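Long-range contact in beta-lactamase (Mycobacterium tuberculosis, PDB 4WHI), which is the C-terminal domain of a penicillin-binding protein, of unknown detailed function: residues D20-A33 against E90-R102. Sequence-based numbering, arbitrary orientation.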
# COMPACT_ATOMS: atom_id res chain seq x y z
N ASP A 20 0.70 1.18 -14.01
CA ASP A 20 1.89 1.97 -13.66
C ASP A 20 2.50 1.60 -12.32
O ASP A 20 3.70 1.75 -12.12
CB ASP A 20 1.58 3.47 -13.67
CG ASP A 20 1.58 4.05 -15.06
OD1 ASP A 20 2.01 3.37 -16.03
OD2 ASP A 20 1.15 5.21 -15.19
N TYR A 21 1.67 1.11 -11.40
CA TYR A 21 2.12 0.78 -10.04
C TYR A 21 2.66 -0.64 -9.89
O TYR A 21 3.35 -0.95 -8.90
CB TYR A 21 0.99 1.00 -9.06
CG TYR A 21 0.39 2.39 -9.11
CD1 TYR A 21 1.08 3.49 -8.60
CD2 TYR A 21 -0.87 2.61 -9.67
CE1 TYR A 21 0.53 4.76 -8.64
CE2 TYR A 21 -1.42 3.88 -9.71
CZ TYR A 21 -0.72 4.95 -9.20
OH TYR A 21 -1.28 6.21 -9.24
N VAL A 22 2.35 -1.50 -10.84
CA VAL A 22 2.68 -2.92 -10.76
C VAL A 22 4.20 -3.14 -10.84
O VAL A 22 4.90 -2.47 -11.61
CB VAL A 22 1.91 -3.71 -11.84
CG1 VAL A 22 2.39 -5.15 -11.96
CG2 VAL A 22 0.41 -3.68 -11.53
N GLY A 23 4.71 -4.05 -10.03
CA GLY A 23 6.12 -4.41 -10.04
C GLY A 23 6.63 -4.96 -8.73
O GLY A 23 5.89 -5.06 -7.75
N VAL A 24 7.91 -5.30 -8.73
CA VAL A 24 8.59 -5.83 -7.56
C VAL A 24 9.54 -4.75 -7.07
O VAL A 24 10.51 -4.41 -7.76
CB VAL A 24 9.35 -7.13 -7.87
CG1 VAL A 24 10.07 -7.63 -6.63
CG2 VAL A 24 8.38 -8.18 -8.37
N TYR A 25 9.25 -4.22 -5.89
CA TYR A 25 10.01 -3.13 -5.31
C TYR A 25 10.97 -3.70 -4.26
O TYR A 25 10.54 -4.20 -3.21
CB TYR A 25 9.06 -2.11 -4.70
CG TYR A 25 8.11 -1.44 -5.68
CD1 TYR A 25 6.99 -2.11 -6.19
CD2 TYR A 25 8.32 -0.13 -6.09
CE1 TYR A 25 6.13 -1.49 -7.08
CE2 TYR A 25 7.45 0.50 -6.96
CZ TYR A 25 6.36 -0.18 -7.47
OH TYR A 25 5.51 0.46 -8.35
N ALA A 26 12.26 -3.63 -4.56
CA ALA A 26 13.29 -4.27 -3.74
C ALA A 26 13.57 -3.52 -2.44
O ALA A 26 13.43 -2.30 -2.36
CB ALA A 26 14.57 -4.42 -4.53
N ASN A 27 13.99 -4.29 -1.44
CA ASN A 27 14.46 -3.77 -0.16
C ASN A 27 15.24 -4.89 0.55
O ASN A 27 14.69 -5.96 0.81
CB ASN A 27 13.25 -3.33 0.68
CG ASN A 27 13.63 -2.71 2.01
OD1 ASN A 27 14.24 -3.35 2.85
ND2 ASN A 27 13.21 -1.47 2.22
N ASP A 28 16.51 -4.63 0.87
CA ASP A 28 17.40 -5.62 1.49
C ASP A 28 16.94 -6.04 2.89
O ASP A 28 17.14 -7.18 3.32
CB ASP A 28 18.82 -5.05 1.60
CG ASP A 28 19.45 -4.75 0.25
OD1 ASP A 28 19.08 -5.42 -0.74
OD2 ASP A 28 20.33 -3.86 0.18
N TYR A 29 16.33 -5.10 3.61
CA TYR A 29 15.98 -5.29 5.01
C TYR A 29 14.66 -6.05 5.19
O TYR A 29 14.60 -7.04 5.93
CB TYR A 29 15.94 -3.94 5.72
CG TYR A 29 15.84 -4.02 7.23
CD1 TYR A 29 16.88 -4.58 7.97
CD2 TYR A 29 14.73 -3.55 7.91
CE1 TYR A 29 16.81 -4.66 9.35
CE2 TYR A 29 14.65 -3.64 9.29
CZ TYR A 29 15.70 -4.19 10.01
OH TYR A 29 15.63 -4.29 11.38
N TRP A 30 13.62 -5.57 4.51
CA TRP A 30 12.28 -6.16 4.61
C TRP A 30 11.98 -7.19 3.52
O TRP A 30 10.97 -7.88 3.57
CB TRP A 30 11.22 -5.05 4.55
CG TRP A 30 11.32 -4.04 5.64
CD1 TRP A 30 11.61 -2.72 5.50
CD2 TRP A 30 11.12 -4.26 7.04
NE1 TRP A 30 11.61 -2.09 6.72
CE2 TRP A 30 11.30 -3.01 7.69
CE3 TRP A 30 10.80 -5.38 7.82
CZ2 TRP A 30 11.19 -2.86 9.07
CZ3 TRP A 30 10.68 -5.23 9.20
CH2 TRP A 30 10.87 -3.98 9.80
N GLY A 31 12.87 -7.30 2.54
CA GLY A 31 12.58 -8.11 1.36
C GLY A 31 11.69 -7.33 0.41
O GLY A 31 11.26 -6.22 0.73
N PRO A 32 11.40 -7.90 -0.76
CA PRO A 32 10.66 -7.13 -1.76
C PRO A 32 9.20 -6.92 -1.42
O PRO A 32 8.59 -7.76 -0.76
CB PRO A 32 10.79 -7.98 -3.02
CG PRO A 32 10.98 -9.37 -2.52
CD PRO A 32 11.79 -9.23 -1.26
N ALA A 33 8.65 -5.80 -1.88
CA ALA A 33 7.21 -5.57 -1.85
C ALA A 33 6.73 -5.80 -3.27
O ALA A 33 7.17 -5.13 -4.20
CB ALA A 33 6.91 -4.15 -1.42
N GLU A 90 4.59 3.36 5.06
CA GLU A 90 4.77 4.01 6.36
C GLU A 90 4.91 3.00 7.51
O GLU A 90 5.67 3.25 8.44
CB GLU A 90 3.67 5.04 6.63
CG GLU A 90 2.26 4.49 6.69
CD GLU A 90 1.27 5.43 7.36
OE1 GLU A 90 1.70 6.41 8.02
OE2 GLU A 90 0.06 5.20 7.24
N TYR A 91 4.21 1.87 7.42
CA TYR A 91 4.29 0.83 8.45
C TYR A 91 5.73 0.40 8.73
O TYR A 91 6.09 0.09 9.88
CB TYR A 91 3.47 -0.40 8.06
CG TYR A 91 3.39 -1.43 9.16
CD1 TYR A 91 2.49 -1.29 10.21
CD2 TYR A 91 4.22 -2.55 9.16
CE1 TYR A 91 2.42 -2.22 11.23
CE2 TYR A 91 4.16 -3.49 10.18
CZ TYR A 91 3.26 -3.32 11.21
OH TYR A 91 3.19 -4.26 12.22
N TYR A 92 6.55 0.37 7.67
CA TYR A 92 7.91 -0.16 7.74
C TYR A 92 8.99 0.92 7.75
O TYR A 92 10.17 0.60 7.58
CB TYR A 92 8.16 -1.06 6.53
CG TYR A 92 7.37 -2.34 6.57
CD1 TYR A 92 7.76 -3.40 7.38
CD2 TYR A 92 6.25 -2.50 5.78
CE1 TYR A 92 7.04 -4.58 7.41
CE2 TYR A 92 5.52 -3.67 5.80
CZ TYR A 92 5.92 -4.71 6.62
OH TYR A 92 5.19 -5.87 6.63
N ASP A 93 8.60 2.17 7.95
CA ASP A 93 9.52 3.28 7.74
C ASP A 93 9.97 3.99 9.02
O ASP A 93 10.50 5.10 8.96
CB ASP A 93 8.88 4.30 6.78
CG ASP A 93 9.92 5.09 5.97
OD1 ASP A 93 11.03 4.58 5.74
OD2 ASP A 93 9.60 6.21 5.54
N ALA A 94 9.79 3.33 10.17
CA ALA A 94 10.11 3.94 11.47
C ALA A 94 11.59 4.34 11.58
O ALA A 94 11.92 5.37 12.18
CB ALA A 94 9.71 3.01 12.60
N ASP A 95 12.46 3.51 11.01
CA ASP A 95 13.90 3.79 10.97
C ASP A 95 14.36 4.20 9.56
O ASP A 95 15.54 4.07 9.22
CB ASP A 95 14.69 2.57 11.45
CG ASP A 95 14.45 2.27 12.92
OD1 ASP A 95 14.85 3.09 13.77
OD2 ASP A 95 13.86 1.20 13.22
N LYS A 96 13.42 4.72 8.76
CA LYS A 96 13.67 5.16 7.38
C LYS A 96 14.15 4.05 6.44
O LYS A 96 14.83 4.32 5.44
CB LYS A 96 14.61 6.39 7.35
CG LYS A 96 13.97 7.67 7.88
CD LYS A 96 12.94 8.23 6.89
CE LYS A 96 11.89 9.10 7.57
NZ LYS A 96 10.63 9.18 6.78
N LEU A 97 13.77 2.81 6.74
CA LEU A 97 14.08 1.66 5.89
C LEU A 97 12.83 1.18 5.15
O LEU A 97 12.77 0.05 4.68
CB LEU A 97 14.66 0.52 6.73
CG LEU A 97 15.98 0.81 7.48
CD1 LEU A 97 16.30 -0.31 8.46
CD2 LEU A 97 17.13 1.02 6.51
N GLY A 98 11.83 2.06 5.01
CA GLY A 98 10.52 1.71 4.47
C GLY A 98 10.29 2.12 3.03
O GLY A 98 9.15 2.17 2.56
N THR A 99 11.37 2.44 2.32
CA THR A 99 11.28 2.68 0.89
C THR A 99 11.74 1.44 0.13
O THR A 99 12.77 0.84 0.44
CB THR A 99 12.08 3.92 0.46
OG1 THR A 99 11.59 5.05 1.20
CG2 THR A 99 11.91 4.18 -1.03
N PHE A 100 10.93 1.06 -0.85
CA PHE A 100 11.15 -0.11 -1.67
C PHE A 100 11.29 0.39 -3.10
O PHE A 100 10.52 1.27 -3.52
CB PHE A 100 9.96 -1.06 -1.54
CG PHE A 100 9.71 -1.56 -0.14
CD1 PHE A 100 9.21 -0.72 0.84
CD2 PHE A 100 9.95 -2.89 0.19
CE1 PHE A 100 8.98 -1.17 2.13
CE2 PHE A 100 9.71 -3.35 1.47
CZ PHE A 100 9.23 -2.50 2.44
N THR A 101 12.25 -0.14 -3.85
CA THR A 101 12.60 0.40 -5.17
C THR A 101 12.59 -0.66 -6.27
O THR A 101 13.27 -1.68 -6.17
CB THR A 101 13.99 1.06 -5.13
OG1 THR A 101 14.02 2.02 -4.07
CG2 THR A 101 14.32 1.77 -6.44
N ARG A 102 11.82 -0.42 -7.33
CA ARG A 102 11.72 -1.39 -8.43
C ARG A 102 12.74 -1.09 -9.51
O ARG A 102 13.39 -0.04 -9.48
CB ARG A 102 10.30 -1.42 -9.03
CG ARG A 102 9.88 -0.16 -9.75
CD ARG A 102 8.53 -0.31 -10.44
NE ARG A 102 8.05 0.99 -10.88
CZ ARG A 102 6.82 1.25 -11.32
NH1 ARG A 102 5.91 0.29 -11.41
NH2 ARG A 102 6.51 2.49 -11.68
OXT ARG A 102 12.95 -1.90 -10.41
O HOH W 1 14.84 0.62 -1.70
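The indole of W30 lies between Y92 of the other segment and its own neighbour Y29. Y92 turns a ring edge to one face, with CD1 3.5 Å from W30 CD2, in a T-shaped pair whose planes meet at 57°. Y29 CD2 lies over the opposite face. NE1 makes a weak hydrogen bond to Y92 O, which lies off the indole plane on the Y92 side; L97 O is at the edge near the plane. L97 CD1 sits over one face of the Y29 ring in a CH-pi contact, 3.8 Å from the centroid. The F100 ring carries the amide of N27 over one face and has Y25 O and G31 O at its edge. Its CZ and CE2 reach W30 CB. W30 joins Y92 and F100 in an aromatic cluster, although its five-membered ring and the F100 ring barely overlap.

N27 ties its loop to the chain around L97 and T99. Its CG is anti to the backbone N (chi1 -177°), which brings ND2 2.9 Å from both L97 O and T99 O. Both bonds approach from above the carbonyl planes. OD1 turns back to W30 N in an Asx motif, at 2.8 Å, and this fixes the rotation of the amide.

In the fold, strands 23-25 and 99-101 are the first and last of an antiparallel meander of eight strands. A single antiparallel bridge, the hydrogen-bonded pair A26 and T101, brings these two ends together, consistent with closure of a small barrel. The T101 N to A26 O bond is the straighter of its two, at 163°.

R102 runs alongside Y25, its CB and CG over one face of the phenol ring. Beyond the ring, NH1 and NH2 both grip D20 O, at 2.7 and 2.9 Å, with the oxygen in the guanidinium plane. NH1 adds a weak bond to V22 O. NE forms a salt bridge with D85. The Y25 hydroxyl, over the guanidinium face, donates instead to Y21 O.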